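Protein toll (Drosophila melanogaster, PDB 4LXR) acts, through this leucine-rich-repeat ectodomain, as the receptor for cleaved Spätzle, switching on signalling for antifungal defence and embryonic dorsal-ventral polarity. Local coordinates at residues A[508-513]-A[534-539]; A[541-546]-A[587-592]; A[618-623]-A[645-650]. All blocks are in the same frame, centred on the assembly; numbering follows the deposited sequence.

Contact 1 of 3, residues A[508-513]-A[534-539]; sequences RRIALP and NPLVCD
In the conformer described, one of two modelled, the R508 guanidinium lies with one face over P535, whose CG stands 4.2 Å above its plane and over its centre. R508 reaches there along a chain extended from CG to NE, and its CG also touches the proline ring, 4.0 Å from P535 CG. The R509 guanidinium, likewise one of two conformers, has two waters at its edge, in plane. Water 2 donates to D539 OD2, but its very short approach to R509 NH2 makes a bridge doubtful; R509 NH2 and D539 OD2 stay 4.5 Å apart, beyond salt-bridge range. D539 OD1 is hydrogen-bonded to T541. The contact joins LRR 15, near the end of the first leucine-rich-repeat solenoid, to the start of its cysteine-rich C-terminal cap, where C538 is disulfide-bonded to C570. One direct hydrogen bond links the two backbones: V537 N donates to R508 O at 2.7 Å, in the carbonyl plane and on a lone pair, with 166° at the hydrogen. Water 1 lies 3.1 Å from R508 O and 2.8 Å from V537 O. On the buried side L536 has CG anti to its backbone N (chi1 -165°). L536 CD1 lies against R508 O (3.2 Å) and also meets I510 CG1 at 3.9 Å, the two side chains about at a right angle. F545 of helix 543-549 packs against both I510 and L536.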
loop_
_atom_site.group_PDB
_atom_site.type_symbol
_atom_site.label_atom_id
_atom_site.label_comp_id
_atom_site.label_asym_id
_atom_site.label_seq_id
_atom_site.Cartn_x
_atom_site.Cartn_y
_atom_site.Cartn_z
ATOM N N ARG A 508 -7.117 -22.423 14.519
ATOM C CA ARG A 508 -6.936 -23.858 14.299
ATOM C C ARG A 508 -8.251 -24.582 14.025
ATOM O O ARG A 508 -8.298 -25.512 13.220
ATOM C CB ARG A 508 -6.160 -24.489 15.461
ATOM C CG ARG A 508 -4.703 -24.053 15.452
ATOM C CD ARG A 508 -3.853 -24.714 16.520
ATOM N NE ARG A 508 -2.452 -24.338 16.351
ATOM C CZ ARG A 508 -1.920 -23.206 16.801
ATOM N NH1 ARG A 508 -2.669 -22.329 17.459
ATOM N NH2 ARG A 508 -0.636 -22.953 16.594
ATOM N N ARG A 509 -9.321 -24.144 14.680
ATOM C CA ARG A 509 -10.649 -24.655 14.364
ATOM C C ARG A 509 -11.589 -23.548 13.905
ATOM O O ARG A 509 -11.509 -22.406 14.363
ATOM C CB ARG A 509 -11.264 -25.404 15.550
ATOM C CG ARG A 509 -12.620 -26.056 15.245
ATOM C CD ARG A 509 -13.083 -26.879 16.420
ATOM N NE ARG A 509 -12.078 -27.887 16.743
ATOM C CZ ARG A 509 -12.022 -28.543 17.893
ATOM N NH1 ARG A 509 -12.911 -28.288 18.840
ATOM N NH2 ARG A 509 -11.074 -29.442 18.096
ATOM N N ILE A 510 -12.457 -23.915 12.972
ATOM C CA ILE A 510 -13.598 -23.115 12.551
ATOM C C ILE A 510 -14.830 -24.019 12.614
ATOM O O ILE A 510 -15.010 -24.892 11.768
ATOM C CB ILE A 510 -13.453 -22.616 11.112
ATOM C CG1 ILE A 510 -12.241 -21.690 10.985
ATOM C CG2 ILE A 510 -14.735 -21.926 10.669
ATOM C CD1 ILE A 510 -12.063 -21.115 9.606
ATOM N N ALA A 511 -15.669 -23.814 13.622
ATOM C CA ALA A 511 -16.753 -24.736 13.906
ATOM C C ALA A 511 -18.114 -24.125 13.600
ATOM O O ALA A 511 -18.671 -23.384 14.411
ATOM C CB ALA A 511 -16.679 -25.193 15.355
ATOM N N LEU A 512 -18.635 -24.435 12.416
ATOM C CA LEU A 512 -19.960 -23.992 12.005
ATOM C C LEU A 512 -20.950 -25.135 12.176
ATOM O O LEU A 512 -20.629 -26.286 11.886
ATOM C CB LEU A 512 -19.938 -23.519 10.550
ATOM C CG LEU A 512 -18.917 -22.418 10.266
ATOM C CD1 LEU A 512 -18.991 -21.967 8.824
ATOM C CD2 LEU A 512 -19.142 -21.257 11.208
ATOM N N PRO A 513 -22.163 -24.822 12.649
ATOM C CA PRO A 513 -23.113 -25.885 12.978
ATOM C C PRO A 513 -23.894 -26.384 11.764
ATOM O O PRO A 513 -23.861 -25.784 10.685
ATOM C CB PRO A 513 -24.051 -25.211 13.982
ATOM C CG PRO A 513 -23.929 -23.721 13.710
ATOM C CD PRO A 513 -22.780 -23.490 12.756
ATOM N N ASN A 534 -4.046 -19.216 7.989
ATOM C CA ASN A 534 -4.257 -19.649 9.354
ATOM C C ASN A 534 -3.910 -21.131 9.504
ATOM O O ASN A 534 -4.039 -21.897 8.545
ATOM C CB ASN A 534 -5.692 -19.355 9.775
ATOM C CG ASN A 534 -5.854 -17.940 10.294
ATOM O OD1 ASN A 534 -5.363 -17.614 11.377
ATOM N ND2 ASN A 534 -6.541 -17.093 9.530
ATOM N N PRO A 535 -3.441 -21.538 10.696
ATOM C CA PRO A 535 -2.992 -22.925 10.911
ATOM C C PRO A 535 -4.134 -23.937 11.147
ATOM O O PRO A 535 -4.169 -24.624 12.167
ATOM C CB PRO A 535 -2.099 -22.805 12.156
ATOM C CG PRO A 535 -2.692 -21.658 12.924
ATOM C CD PRO A 535 -3.181 -20.679 11.869
ATOM N N LEU A 536 -5.045 -24.045 10.192
ATOM C CA LEU A 536 -6.262 -24.833 10.380
ATOM C C LEU A 536 -6.006 -26.325 10.583
ATOM O O LEU A 536 -5.254 -26.945 9.825
ATOM C CB LEU A 536 -7.193 -24.628 9.187
ATOM C CG LEU A 536 -8.638 -25.079 9.369
ATOM C CD1 LEU A 536 -9.326 -24.232 10.434
ATOM C CD2 LEU A 536 -9.375 -25.005 8.048
ATOM N N VAL A 537 -6.613 -26.889 11.626
ATOM C CA VAL A 537 -6.571 -28.333 11.844
ATOM C C VAL A 537 -7.743 -28.959 11.087
ATOM O O VAL A 537 -8.906 -28.725 11.424
ATOM C CB VAL A 537 -6.640 -28.709 13.350
ATOM C CG1 VAL A 537 -6.832 -30.214 13.518
ATOM C CG2 VAL A 537 -5.379 -28.248 14.091
ATOM N N CYS A 538 -7.438 -29.722 10.044
ATOM C CA CYS A 538 -8.480 -30.299 9.200
ATOM C C CYS A 538 -8.913 -31.685 9.669
ATOM O O CYS A 538 -8.511 -32.704 9.104
ATOM C CB CYS A 538 -8.034 -30.331 7.743
ATOM S SG CYS A 538 -7.743 -28.686 7.064
ATOM N N ASP A 539 -9.727 -31.697 10.721
ATOM C CA ASP A 539 -10.294 -32.915 11.273
ATOM C C ASP A 539 -11.822 -32.879 11.169
ATOM O O ASP A 539 -12.382 -31.973 10.549
ATOM C CB ASP A 539 -9.803 -33.169 12.713
ATOM C CG ASP A 539 -10.124 -32.029 13.680
ATOM O OD1 ASP A 539 -11.011 -31.197 13.404
ATOM O OD2 ASP A 539 -9.481 -31.979 14.750
HETATM O O HOH W 1 -9.967 -28.049 13.942
HETATM O O HOH W 2 -9.620 -29.617 16.018
#

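Contact 2 of 3, residues A[541-546]-A[587-592]; sequences TILWFI and QTLICP
L589 points its CB at the 541-546 segment, and its side chain carries most of the contact. CB itself lies against the carbonyl oxygen of D539. From CB the chain runs to CG, anti to the carbonyl carbon and beside the backbone N (chi1 -58°), and then forks. The branch that does the touching is CD1, which rests against the first turn of helix 543-549. It comes to 3.6 Å from L543 CA, meeting the helix backbone itself. I546, one turn on from I542, supplies the next neighbour: I546 CG1 lies 3.8 Å from L589 CD1, the two side chains crossing obliquely. I542, at the N-cap position, closes in from another direction with I542 CG1 4.2 Å from L589 CD1, and L543 CD1 stands at 4.3 Å from that same methyl. All of this belongs to the cysteine-rich cap, LRRCT 1, that ends the first solenoid: its short helix is packed against segment 587-592, which passes from a 3-10 turn into strand 590-592. Two residues on, C591 extends the apolar contact, C591 SG lying 3.9 Å from T541 CG2, and the sulfur is tied to C540 by a disulfide. T541 OG1, between the backbone N and the carbonyl carbon (chi1 68°), is hydrogen-bonded to D539. The backbone of C591 pairs with V612, tying the cap to strand 609-613.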
loop_
_atom_site.group_PDB
_atom_site.type_symbol
_atom_site.label_atom_id
_atom_site.label_comp_id
_atom_site.label_asym_id
_atom_site.label_seq_id
_atom_site.Cartn_x
_atom_site.Cartn_y
_atom_site.Cartn_z
ATOM N N THR A 541 -14.013 -31.843 12.853
ATOM C CA THR A 541 -14.671 -30.707 13.511
ATOM C C THR A 541 -14.917 -29.502 12.597
ATOM O O THR A 541 -15.624 -28.567 12.982
ATOM C CB THR A 541 -13.917 -30.246 14.795
ATOM O OG1 THR A 541 -12.654 -29.673 14.438
ATOM C CG2 THR A 541 -13.682 -31.420 15.733
ATOM N N ILE A 542 -14.347 -29.520 11.395
ATOM C CA ILE A 542 -14.513 -28.397 10.479
ATOM C C ILE A 542 -15.370 -28.770 9.285
ATOM O O ILE A 542 -15.338 -28.084 8.254
ATOM C CB ILE A 542 -13.157 -27.817 9.984
ATOM C CG1 ILE A 542 -12.422 -28.819 9.097
ATOM C CG2 ILE A 542 -12.288 -27.395 11.162
ATOM C CD1 ILE A 542 -11.323 -28.198 8.270
ATOM N N LEU A 543 -16.147 -29.845 9.443
ATOM C CA LEU A 543 -16.941 -30.416 8.354
ATOM C C LEU A 543 -17.839 -29.394 7.668
ATOM O O LEU A 543 -17.778 -29.224 6.455
ATOM C CB LEU A 543 -17.794 -31.593 8.851
ATOM C CG LEU A 543 -18.894 -32.045 7.881
ATOM C CD1 LEU A 543 -18.303 -32.585 6.584
ATOM C CD2 LEU A 543 -19.816 -33.071 8.531
ATOM N N TRP A 544 -18.663 -28.704 8.448
ATOM C CA TRP A 544 -19.668 -27.827 7.857
ATOM C C TRP A 544 -19.067 -26.564 7.274
ATOM O O TRP A 544 -19.588 -26.030 6.298
ATOM C CB TRP A 544 -20.813 -27.556 8.837
ATOM C CG TRP A 544 -21.596 -28.813 9.071
ATOM C CD1 TRP A 544 -21.639 -29.560 10.215
ATOM C CD2 TRP A 544 -22.400 -29.508 8.104
ATOM N NE1 TRP A 544 -22.441 -30.667 10.024
ATOM C CE2 TRP A 544 -22.920 -30.658 8.740
ATOM C CE3 TRP A 544 -22.744 -29.260 6.771
ATOM C CZ2 TRP A 544 -23.767 -31.564 8.082
ATOM C CZ3 TRP A 544 -23.589 -30.160 6.116
ATOM C CH2 TRP A 544 -24.088 -31.297 6.776
ATOM N N PHE A 545 -17.958 -26.109 7.856
ATOM C CA PHE A 545 -17.161 -25.052 7.256
ATOM C C PHE A 545 -16.677 -25.462 5.869
ATOM O O PHE A 545 -16.816 -24.710 4.906
ATOM C CB PHE A 545 -15.949 -24.700 8.128
ATOM C CG PHE A 545 -14.959 -23.801 7.442
ATOM C CD1 PHE A 545 -15.263 -22.461 7.204
ATOM C CD2 PHE A 545 -13.725 -24.287 7.024
ATOM C CE1 PHE A 545 -14.348 -21.617 6.571
ATOM C CE2 PHE A 545 -12.802 -23.446 6.390
ATOM C CZ PHE A 545 -13.121 -22.110 6.163
ATOM N N ILE A 546 -16.095 -26.651 5.773
ATOM C CA ILE A 546 -15.664 -27.164 4.478
ATOM C C ILE A 546 -16.832 -27.253 3.489
ATOM O O ILE A 546 -16.698 -26.860 2.328
ATOM C CB ILE A 546 -14.970 -28.531 4.610
ATOM C CG1 ILE A 546 -13.667 -28.372 5.388
ATOM C CG2 ILE A 546 -14.682 -29.116 3.239
ATOM C CD1 ILE A 546 -12.739 -27.365 4.779
ATOM N N GLN A 587 -15.390 -36.445 3.355
ATOM C CA GLN A 587 -15.278 -37.716 4.076
ATOM C C GLN A 587 -13.850 -37.996 4.565
ATOM O O GLN A 587 -13.605 -38.990 5.246
ATOM C CB GLN A 587 -15.823 -38.892 3.248
ATOM C CG GLN A 587 -14.915 -39.375 2.130
ATOM C CD GLN A 587 -14.919 -38.462 0.920
ATOM O OE1 GLN A 587 -15.681 -37.494 0.852
ATOM N NE2 GLN A 587 -14.055 -38.760 -0.043
ATOM N N THR A 588 -12.923 -37.104 4.229
ATOM C CA THR A 588 -11.529 -37.229 4.644
ATOM C C THR A 588 -11.333 -36.644 6.030
ATOM O O THR A 588 -10.334 -36.916 6.697
ATOM C CB THR A 588 -10.585 -36.476 3.690
ATOM O OG1 THR A 588 -11.072 -36.582 2.348
ATOM C CG2 THR A 588 -9.183 -37.056 3.760
ATOM N N LEU A 589 -12.289 -35.825 6.454
ATOM C CA LEU A 589 -12.180 -35.121 7.724
ATOM C C LEU A 589 -12.464 -36.078 8.866
ATOM O O LEU A 589 -13.616 -36.404 9.134
ATOM C CB LEU A 589 -13.162 -33.955 7.764
ATOM C CG LEU A 589 -13.006 -32.923 6.644
ATOM C CD1 LEU A 589 -14.105 -31.888 6.737
ATOM C CD2 LEU A 589 -11.643 -32.254 6.710
ATOM N N ILE A 590 -11.415 -36.536 9.537
ATOM C CA ILE A 590 -11.597 -37.530 10.585
ATOM C C ILE A 590 -11.026 -37.122 11.938
ATOM O O ILE A 590 -10.086 -36.328 12.032
ATOM C CB ILE A 590 -11.020 -38.902 10.176
ATOM C CG1 ILE A 590 -9.509 -38.801 9.949
ATOM C CG2 ILE A 590 -11.761 -39.447 8.939
ATOM C CD1 ILE A 590 -8.838 -40.149 9.700
ATOM N N CYS A 591 -11.626 -37.671 12.986
ATOM C CA CYS A 591 -11.115 -37.516 14.338
ATOM C C CYS A 591 -10.856 -38.898 14.939
ATOM O O CYS A 591 -11.757 -39.737 14.987
ATOM C CB CYS A 591 -12.105 -36.728 15.197
ATOM S SG CYS A 591 -12.222 -34.958 14.771
ATOM N N PRO A 592 -9.617 -39.146 15.383
ATOM C CA PRO A 592 -9.250 -40.436 15.979
ATOM C C PRO A 592 -10.089 -40.793 17.212
ATOM O O PRO A 592 -10.656 -39.923 17.869
ATOM C CB PRO A 592 -7.783 -40.228 16.381
ATOM C CG PRO A 592 -7.284 -39.156 15.458
ATOM C CD PRO A 592 -8.457 -38.247 15.235
#

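Contact 3 of 3, residues A[618-623]-A[645-650]; sequences ALVINC and ELHLEN
L619 O receives the first rung of a parallel beta ladder, E645 N at 2.9 Å, where strand 618-622 of the N-terminal cap (LRRNT) of the second solenoid lies beside LRR 16; the axes run 4.8 Å apart. V620 turns its side chain to the face that also carries E645 and H647, with V620 CG1 near the imidazole. I621 N donates to E645 O, and I621 O accepts from H647 N at 2.7 Å. Its side chain lies on the opposite, buried face, I621 CG2 meeting L646 CD1 at 4.0 Å. N622 lies alongside H647, whose CG is anti to the carbonyl carbon (chi1 -76°), with amide and ring planes 54° apart and N622 OD1 3.4 Å from H647 CB; N622 ND2 bonds to N609. The imidazole, stacked on H671, is gripped at both nitrogens: H647 NE2 donates to E645 OE2 on its anti side, 27° out of the carboxylate plane, at 3.0 Å, while H647 ND1 donates to the syn lone pair of E649 OE1 at 2.7 Å. Donation from both nitrogens is consistent with a protonated ring, which the two carboxylates would favour. A leucine in place of H647 would probably leave both carboxylates without these donors and E645, in a long, weak ion pair with R613, freer to turn than E649, which H624 also holds. C623, disulfide-bonded to C608, donates from N to H647 O, and C623 CB packs 3.5 Å from L648 CD2.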
loop_
_atom_site.group_PDB
_atom_site.type_symbol
_atom_site.label_atom_id
_atom_site.label_comp_id
_atom_site.label_asym_id
_atom_site.label_seq_id
_atom_site.Cartn_x
_atom_site.Cartn_y
_atom_site.Cartn_z
ATOM N N ALA A 618 -19.834 -41.830 10.722
ATOM C CA ALA A 618 -19.345 -43.198 10.804
ATOM C C ALA A 618 -18.203 -43.385 11.792
ATOM O O ALA A 618 -17.201 -42.669 11.748
ATOM C CB ALA A 618 -18.937 -43.700 9.426
ATOM N N LEU A 619 -18.370 -44.354 12.686
ATOM C CA LEU A 619 -17.270 -44.867 13.488
ATOM C C LEU A 619 -16.564 -45.970 12.696
ATOM O O LEU A 619 -17.168 -46.990 12.346
ATOM C CB LEU A 619 -17.787 -45.425 14.808
ATOM C CG LEU A 619 -16.741 -46.161 15.645
ATOM C CD1 LEU A 619 -15.696 -45.184 16.205
ATOM C CD2 LEU A 619 -17.398 -46.970 16.751
ATOM N N VAL A 620 -15.291 -45.747 12.399
ATOM C CA VAL A 620 -14.515 -46.671 11.595
ATOM C C VAL A 620 -13.499 -47.385 12.468
ATOM O O VAL A 620 -12.608 -46.753 13.034
ATOM C CB VAL A 620 -13.780 -45.926 10.473
ATOM C CG1 VAL A 620 -12.886 -46.868 9.701
ATOM C CG2 VAL A 620 -14.774 -45.248 9.555
ATOM N N ILE A 621 -13.640 -48.702 12.584
ATOM C CA ILE A 621 -12.705 -49.509 13.354
ATOM C C ILE A 621 -11.863 -50.397 12.449
ATOM O O ILE A 621 -12.376 -51.338 11.837
ATOM C CB ILE A 621 -13.430 -50.389 14.370
ATOM C CG1 ILE A 621 -14.221 -49.530 15.349
ATOM C CG2 ILE A 621 -12.439 -51.269 15.120
ATOM C CD1 ILE A 621 -15.084 -50.345 16.279
ATOM N N ASN A 622 -10.574 -50.083 12.368
ATOM C CA ASN A 622 -9.615 -50.834 11.570
ATOM C C ASN A 622 -8.731 -51.737 12.442
ATOM O O ASN A 622 -8.007 -51.246 13.306
ATOM C CB ASN A 622 -8.715 -49.871 10.786
ATOM C CG ASN A 622 -9.483 -49.004 9.809
ATOM O OD1 ASN A 622 -10.292 -49.496 9.031
ATOM N ND2 ASN A 622 -9.223 -47.700 9.837
ATOM N N CYS A 623 -8.778 -53.051 12.224
ATOM C CA CYS A 623 -7.836 -53.951 12.900
ATOM C C CYS A 623 -7.104 -54.824 11.892
ATOM O O CYS A 623 -7.657 -55.796 11.382
ATOM C CB CYS A 623 -8.535 -54.843 13.918
ATOM S SG CYS A 623 -9.665 -54.024 15.032
ATOM N N GLU A 645 -18.228 -49.259 10.880
ATOM C CA GLU A 645 -17.552 -50.173 9.966
ATOM C C GLU A 645 -16.491 -50.969 10.706
ATOM O O GLU A 645 -15.592 -50.406 11.314
ATOM C CB GLU A 645 -16.905 -49.423 8.803
ATOM C CG GLU A 645 -17.823 -48.488 8.054
ATOM C CD GLU A 645 -17.137 -47.842 6.863
ATOM O OE1 GLU A 645 -17.809 -47.095 6.121
ATOM O OE2 GLU A 645 -15.925 -48.082 6.667
ATOM N N LEU A 646 -16.594 -52.285 10.661
ATOM C CA LEU A 646 -15.630 -53.106 11.367
ATOM C C LEU A 646 -14.713 -53.753 10.355
ATOM O O LEU A 646 -15.094 -54.696 9.673
ATOM C CB LEU A 646 -16.340 -54.147 12.223
ATOM C CG LEU A 646 -15.515 -55.156 13.004
ATOM C CD1 LEU A 646 -14.497 -54.470 13.956
ATOM C CD2 LEU A 646 -16.481 -56.025 13.775
ATOM N N HIS A 647 -13.509 -53.212 10.241
ATOM C CA HIS A 647 -12.529 -53.674 9.273
ATOM C C HIS A 647 -11.570 -54.690 9.884
ATOM O O HIS A 647 -10.723 -54.356 10.723
ATOM C CB HIS A 647 -11.783 -52.476 8.664
ATOM C CG HIS A 647 -12.596 -51.719 7.656
ATOM N ND1 HIS A 647 -12.617 -52.047 6.316
ATOM C CD2 HIS A 647 -13.435 -50.667 7.797
ATOM C CE1 HIS A 647 -13.421 -51.221 5.674
ATOM N NE2 HIS A 647 -13.926 -50.369 6.550
ATOM N N LEU A 648 -11.734 -55.943 9.463
ATOM C CA LEU A 648 -10.964 -57.053 10.000
ATOM C C LEU A 648 -10.316 -57.851 8.874
ATOM O O LEU A 648 -9.986 -59.025 9.039
ATOM C CB LEU A 648 -11.851 -57.939 10.874
ATOM C CG LEU A 648 -12.397 -57.296 12.158
ATOM C CD1 LEU A 648 -13.419 -58.180 12.856
ATOM C CD2 LEU A 648 -11.257 -56.966 13.113
ATOM N N GLU A 649 -10.133 -57.196 7.729
ATOM C CA GLU A 649 -9.510 -57.810 6.553
ATOM C C GLU A 649 -8.174 -58.502 6.807
ATOM O O GLU A 649 -7.329 -58.016 7.574
ATOM C CB GLU A 649 -9.310 -56.789 5.428
ATOM C CG GLU A 649 -10.583 -56.234 4.831
ATOM C CD GLU A 649 -11.044 -54.964 5.521
ATOM O OE1 GLU A 649 -11.724 -54.149 4.857
ATOM O OE2 GLU A 649 -10.716 -54.777 6.723
ATOM N N ASN A 650 -7.996 -59.632 6.128
ATOM C CA ASN A 650 -6.748 -60.396 6.156
ATOM C C ASN A 650 -6.219 -60.738 7.548
ATOM O O ASN A 650 -5.021 -60.690 7.799
ATOM C CB ASN A 650 -5.672 -59.719 5.288
ATOM C CG ASN A 650 -6.097 -59.592 3.814
ATOM O OD1 ASN A 650 -5.883 -58.555 3.176
ATOM N ND2 ASN A 650 -6.707 -60.651 3.275
#

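Contacts 1 and 2 meet directly where LRR 15 joins the cap of the first solenoid. They share helix 543-549: contact 1 packs on it through F545, and contact 2 is built on its first turn. Contact 1 is partly buried, with charged and water-bound groups on its exposed side; contact 2 is buried and wholly apolar across its segments. Contact 3, also buried, lies about 19 Å from contact 2 between centres and belongs to the second solenoid, where a regular backbone ladder replaces the single direct bond of contact 1. Strand 590-592 and the strands of contact 3 belong to the same sheet, linking cap to cap. Each contact includes a disulfide-bonded cysteine.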